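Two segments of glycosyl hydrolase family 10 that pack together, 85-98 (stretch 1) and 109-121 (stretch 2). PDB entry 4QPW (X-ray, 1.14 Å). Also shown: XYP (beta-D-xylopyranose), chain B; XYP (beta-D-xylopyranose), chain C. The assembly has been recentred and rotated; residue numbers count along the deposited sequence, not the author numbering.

Stretch 1 85-98: NFGVGPWSGRAEGS
Stretch 2, residues 109-121: EFSFKAVADGGHV

The ring of Trp 91 (chi1 -67°, chi2 108°) lies between protein and sugar: His 120 covers one face, its edge toward the indole (His 120 CE1 to Trp 91 CE2 3.6 Å), while C2 of the chain B xylose lies over the opposite face. His 120 (chi1 49°, chi2 -104°) accepts a hydrogen bond at NE2 from Arg 94 NH2 (2.9 Å); the extended arginine chain (m, t, t, chi4 81°) starts away from stretch 2 and brings the guanidinium edge back to the imidazole. Arg 94 NE also makes a weak bond to Gly 89 O (3.2 Å).

Stretch 1 is a hairpin: strands 85-89 and 95-98 pair through Phe 86 with Gly 97 and Val 88 with Ala 95, joined by a type I turn from Pro 90 to Gly 93. On its other edge, strand 85-89 meets 120-121 antiparallel. Val 88 faces Val 121 (CA-CA 4.7 Å). Gly 89 N donates to His 120 O and His 120 N to Gly 89 O, hydrogen bonds of 3.0 Å each. Gly 89 (154/178) and Gly 119 (100/-156) adopt backbone angles that call for glycine; a CB on Gly 119 would strike Gly 89 C and Pro 90 N.

Strand 109-113 runs nearly antiparallel to strand 95-98 (164°, axes 7.9 Å apart) and contributes Phe 110 and Phe 112 to the apolar packing. Phe 110 (chi1 166°) receives the edge of Phe 86 (chi1 64°) on its face, Phe 86 CE1 to Phe 110 CD2 3.5 Å, planes at 72°. Gly 97 leaves room for this ring, as a CB would clash with Phe 110 CE1. Buried Val 88 (t) covers a face of Phe 112 (chi1 67°), Val 88 CG1 to Phe 112 CZ 3.7 Å; small Ala 95 fits beside it, CB to Phe 112 CD2 3.7 Å. One water links Val 88 O (2.8 Å) to Val 115 N (2.9 Å). The contact buries 820 Å², both sides summed.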

# COMPACT_ATOMS: atom_id res chain seq x y z
N ASN A 85 1.25 7.10 2.32
CA ASN A 85 2.12 7.47 1.24
C ASN A 85 2.52 6.27 0.42
O ASN A 85 2.66 5.15 1.01
CB ASN A 85 3.38 8.15 1.77
CG ASN A 85 3.02 9.46 2.44
OD1 ASN A 85 2.72 9.46 3.64
ND2 ASN A 85 2.79 10.43 1.69
N PHE A 86 2.70 6.38 -0.87
CA PHE A 86 3.08 5.26 -1.72
C PHE A 86 3.96 5.66 -2.80
O PHE A 86 3.99 6.89 -3.20
CB PHE A 86 1.82 4.49 -2.20
CG PHE A 86 0.93 5.31 -3.05
CD1 PHE A 86 1.25 5.62 -4.31
CD2 PHE A 86 -0.21 5.84 -2.49
CE1 PHE A 86 0.46 6.45 -5.07
CE2 PHE A 86 -1.01 6.69 -3.26
CZ PHE A 86 -0.66 6.96 -4.51
N GLY A 87 4.64 4.71 -3.40
CA GLY A 87 5.30 4.87 -4.69
C GLY A 87 5.14 3.63 -5.49
O GLY A 87 5.22 2.51 -4.91
N VAL A 88 4.94 3.74 -6.77
CA VAL A 88 4.81 2.59 -7.66
C VAL A 88 6.04 2.48 -8.55
O VAL A 88 6.29 3.44 -9.39
CB VAL A 88 3.55 2.67 -8.55
CG1 VAL A 88 3.39 1.41 -9.33
CG2 VAL A 88 2.31 2.95 -7.71
N GLY A 89 6.85 1.49 -8.40
CA GLY A 89 8.10 1.34 -9.17
C GLY A 89 9.09 0.52 -8.41
O GLY A 89 8.87 0.08 -7.30
N PRO A 90 10.26 0.28 -9.05
CA PRO A 90 11.34 -0.44 -8.45
C PRO A 90 12.08 0.42 -7.38
O PRO A 90 11.80 1.54 -7.18
CB PRO A 90 12.21 -0.80 -9.66
CG PRO A 90 12.04 0.41 -10.56
CD PRO A 90 10.58 0.78 -10.41
N TRP A 91 13.06 -0.25 -6.76
CA TRP A 91 13.83 0.42 -5.72
C TRP A 91 14.58 1.70 -6.24
O TRP A 91 14.75 2.63 -5.49
CB TRP A 91 14.89 -0.55 -5.12
CG TRP A 91 14.28 -1.69 -4.36
CD1 TRP A 91 14.23 -2.97 -4.73
CD2 TRP A 91 13.71 -1.61 -3.07
NE1 TRP A 91 13.56 -3.69 -3.74
CE2 TRP A 91 13.26 -2.90 -2.73
CE3 TRP A 91 13.55 -0.60 -2.18
CZ2 TRP A 91 12.67 -3.21 -1.48
CZ3 TRP A 91 12.85 -0.91 -0.97
CH2 TRP A 91 12.44 -2.24 -0.69
N SER A 92 14.87 1.74 -7.52
CA SER A 92 15.58 2.93 -8.04
C SER A 92 14.77 4.13 -8.11
O SER A 92 15.34 5.28 -8.13
CB SER A 92 16.13 2.57 -9.43
OG SER A 92 15.21 2.34 -10.38
N GLY A 93 13.44 4.07 -8.27
CA GLY A 93 12.67 5.24 -8.49
C GLY A 93 11.20 4.87 -8.78
O GLY A 93 10.96 3.88 -9.46
N ARG A 94 10.31 5.71 -8.35
CA ARG A 94 8.82 5.39 -8.39
C ARG A 94 8.02 6.56 -8.76
O ARG A 94 8.40 7.74 -8.51
CB ARG A 94 8.40 4.79 -7.02
CG ARG A 94 9.28 3.71 -6.49
CD ARG A 94 8.59 2.91 -5.38
NE ARG A 94 9.45 1.92 -4.72
CZ ARG A 94 10.34 2.23 -3.75
NH1 ARG A 94 10.44 3.46 -3.31
NH2 ARG A 94 11.09 1.30 -3.26
N ALA A 95 6.75 6.31 -9.18
CA ALA A 95 5.73 7.32 -9.28
C ALA A 95 5.08 7.47 -7.91
O ALA A 95 4.46 6.49 -7.39
CB ALA A 95 4.73 6.91 -10.33
N GLU A 96 5.11 8.61 -7.28
CA GLU A 96 4.73 8.84 -5.91
C GLU A 96 3.45 9.53 -5.69
O GLU A 96 3.07 10.47 -6.47
CB GLU A 96 5.88 9.64 -5.21
CG GLU A 96 7.20 8.91 -5.14
CD GLU A 96 8.33 9.84 -4.66
OE1 GLU A 96 8.13 10.43 -3.60
OE2 GLU A 96 9.37 10.04 -5.36
N GLY A 97 2.70 9.21 -4.67
CA GLY A 97 1.49 9.88 -4.30
C GLY A 97 1.04 9.50 -2.93
O GLY A 97 1.82 8.92 -2.17
N SER A 98 -0.14 9.88 -2.56
CA SER A 98 -0.68 9.56 -1.27
C SER A 98 -2.18 9.42 -1.30
O SER A 98 -2.84 10.01 -2.22
CB SER A 98 -0.29 10.55 -0.21
OG SER A 98 -0.93 11.76 -0.50
N GLU A 109 -7.91 5.79 -6.33
CA GLU A 109 -7.21 5.61 -7.57
C GLU A 109 -6.19 6.68 -7.80
O GLU A 109 -6.39 7.87 -7.47
CB GLU A 109 -8.14 5.21 -8.78
CG GLU A 109 -9.12 6.23 -9.32
CD GLU A 109 -9.93 5.72 -10.52
OE1 GLU A 109 -9.75 6.49 -11.50
OE2 GLU A 109 -10.67 4.68 -10.47
N PHE A 110 -5.06 6.31 -8.38
CA PHE A 110 -3.90 7.23 -8.73
C PHE A 110 -3.51 6.93 -10.11
O PHE A 110 -3.00 5.84 -10.41
CB PHE A 110 -2.79 6.89 -7.72
CG PHE A 110 -1.38 7.43 -8.04
CD1 PHE A 110 -1.07 8.77 -7.85
CD2 PHE A 110 -0.36 6.57 -8.44
CE1 PHE A 110 0.23 9.26 -8.15
CE2 PHE A 110 0.92 7.05 -8.67
CZ PHE A 110 1.17 8.35 -8.50
N SER A 111 -3.69 7.88 -11.02
CA SER A 111 -3.21 7.77 -12.35
C SER A 111 -1.75 8.16 -12.50
O SER A 111 -1.34 9.17 -11.87
CB SER A 111 -4.05 8.68 -13.29
OG SER A 111 -5.38 8.18 -13.42
N PHE A 112 -0.98 7.43 -13.22
CA PHE A 112 0.45 7.75 -13.35
C PHE A 112 0.96 7.23 -14.61
O PHE A 112 0.53 6.24 -15.19
CB PHE A 112 1.28 7.22 -12.17
CG PHE A 112 1.37 5.71 -12.07
CD1 PHE A 112 0.26 4.90 -11.59
CD2 PHE A 112 2.49 5.03 -12.52
CE1 PHE A 112 0.37 3.57 -11.59
CE2 PHE A 112 2.55 3.68 -12.49
CZ PHE A 112 1.46 2.94 -12.03
N LYS A 113 2.10 7.87 -15.08
CA LYS A 113 2.97 7.33 -16.09
C LYS A 113 4.09 6.49 -15.42
O LYS A 113 4.76 7.06 -14.52
CB LYS A 113 3.51 8.46 -16.95
CG LYS A 113 4.25 7.97 -18.13
CD LYS A 113 4.47 9.16 -19.09
CE LYS A 113 5.93 9.59 -19.12
NZ LYS A 113 6.24 10.68 -20.11
N ALA A 114 4.31 5.27 -15.77
CA ALA A 114 5.34 4.50 -15.12
C ALA A 114 6.72 5.17 -15.34
O ALA A 114 7.01 5.60 -16.49
CB ALA A 114 5.37 3.11 -15.60
N VAL A 115 7.50 5.23 -14.31
CA VAL A 115 8.84 5.88 -14.39
C VAL A 115 9.90 4.90 -14.68
O VAL A 115 11.10 5.34 -14.92
CB VAL A 115 9.13 6.66 -13.12
CG1 VAL A 115 8.10 7.70 -12.86
CG2 VAL A 115 9.42 5.81 -11.93
N ALA A 116 9.67 3.61 -14.70
CA ALA A 116 10.61 2.56 -14.86
C ALA A 116 9.88 1.29 -15.26
O ALA A 116 8.63 1.26 -15.27
CB ALA A 116 11.36 2.35 -13.54
N ASP A 117 10.58 0.25 -15.50
CA ASP A 117 9.94 -1.11 -15.68
C ASP A 117 9.73 -1.78 -14.36
O ASP A 117 10.61 -1.78 -13.47
CB ASP A 117 10.80 -1.98 -16.56
CG ASP A 117 10.80 -1.53 -18.01
OD1 ASP A 117 9.89 -0.96 -18.60
OD2 ASP A 117 11.88 -1.91 -18.67
N GLY A 118 8.56 -2.43 -14.16
CA GLY A 118 8.37 -3.31 -13.06
C GLY A 118 8.31 -2.68 -11.70
O GLY A 118 7.87 -1.56 -11.56
N GLY A 119 8.68 -3.41 -10.70
CA GLY A 119 8.71 -2.90 -9.34
C GLY A 119 7.51 -3.31 -8.48
O GLY A 119 6.94 -4.40 -8.66
N HIS A 120 7.27 -2.49 -7.49
CA HIS A 120 6.34 -2.83 -6.40
C HIS A 120 5.59 -1.60 -5.97
O HIS A 120 5.82 -0.48 -6.44
CB HIS A 120 7.14 -3.47 -5.26
CG HIS A 120 8.38 -2.64 -4.91
ND1 HIS A 120 9.65 -3.01 -5.29
CD2 HIS A 120 8.51 -1.50 -4.22
CE1 HIS A 120 10.50 -2.09 -4.82
NE2 HIS A 120 9.88 -1.18 -4.16
N VAL A 121 4.59 -1.79 -5.07
CA VAL A 121 3.88 -0.66 -4.46
C VAL A 121 4.46 -0.46 -3.08
O VAL A 121 4.08 -1.16 -2.10
CB VAL A 121 2.36 -0.84 -4.45
CG1 VAL A 121 1.70 0.37 -3.82
CG2 VAL A 121 1.85 -1.06 -5.85
O1 XYP B . 16.57 -5.82 -3.05
C1 XYP B . 16.93 -4.97 -1.99
C2 XYP B . 17.31 -3.58 -2.52
C3 XYP B . 17.65 -2.74 -1.30
C4 XYP B . 16.40 -2.71 -0.42
C5 XYP B . 16.15 -4.08 0.10
O2 XYP B . 18.44 -3.49 -3.43
O3 XYP B . 17.89 -1.39 -1.66
O4 XYP B . 16.78 -2.06 0.91
O5 XYP B . 15.81 -4.90 -1.12
C1 XYP C . 15.86 -1.09 1.38
C2 XYP C . 16.21 -0.95 2.89
C3 XYP C . 15.33 0.17 3.41
C4 XYP C . 15.35 1.39 2.57
C5 XYP C . 15.03 1.06 1.12
O2 XYP C . 16.03 -2.15 3.62
O3 XYP C . 15.69 0.51 4.78
O4 XYP C . 14.33 2.31 3.03
O5 XYP C . 15.97 0.07 0.64
O HOH W 1 6.53 3.44 -12.20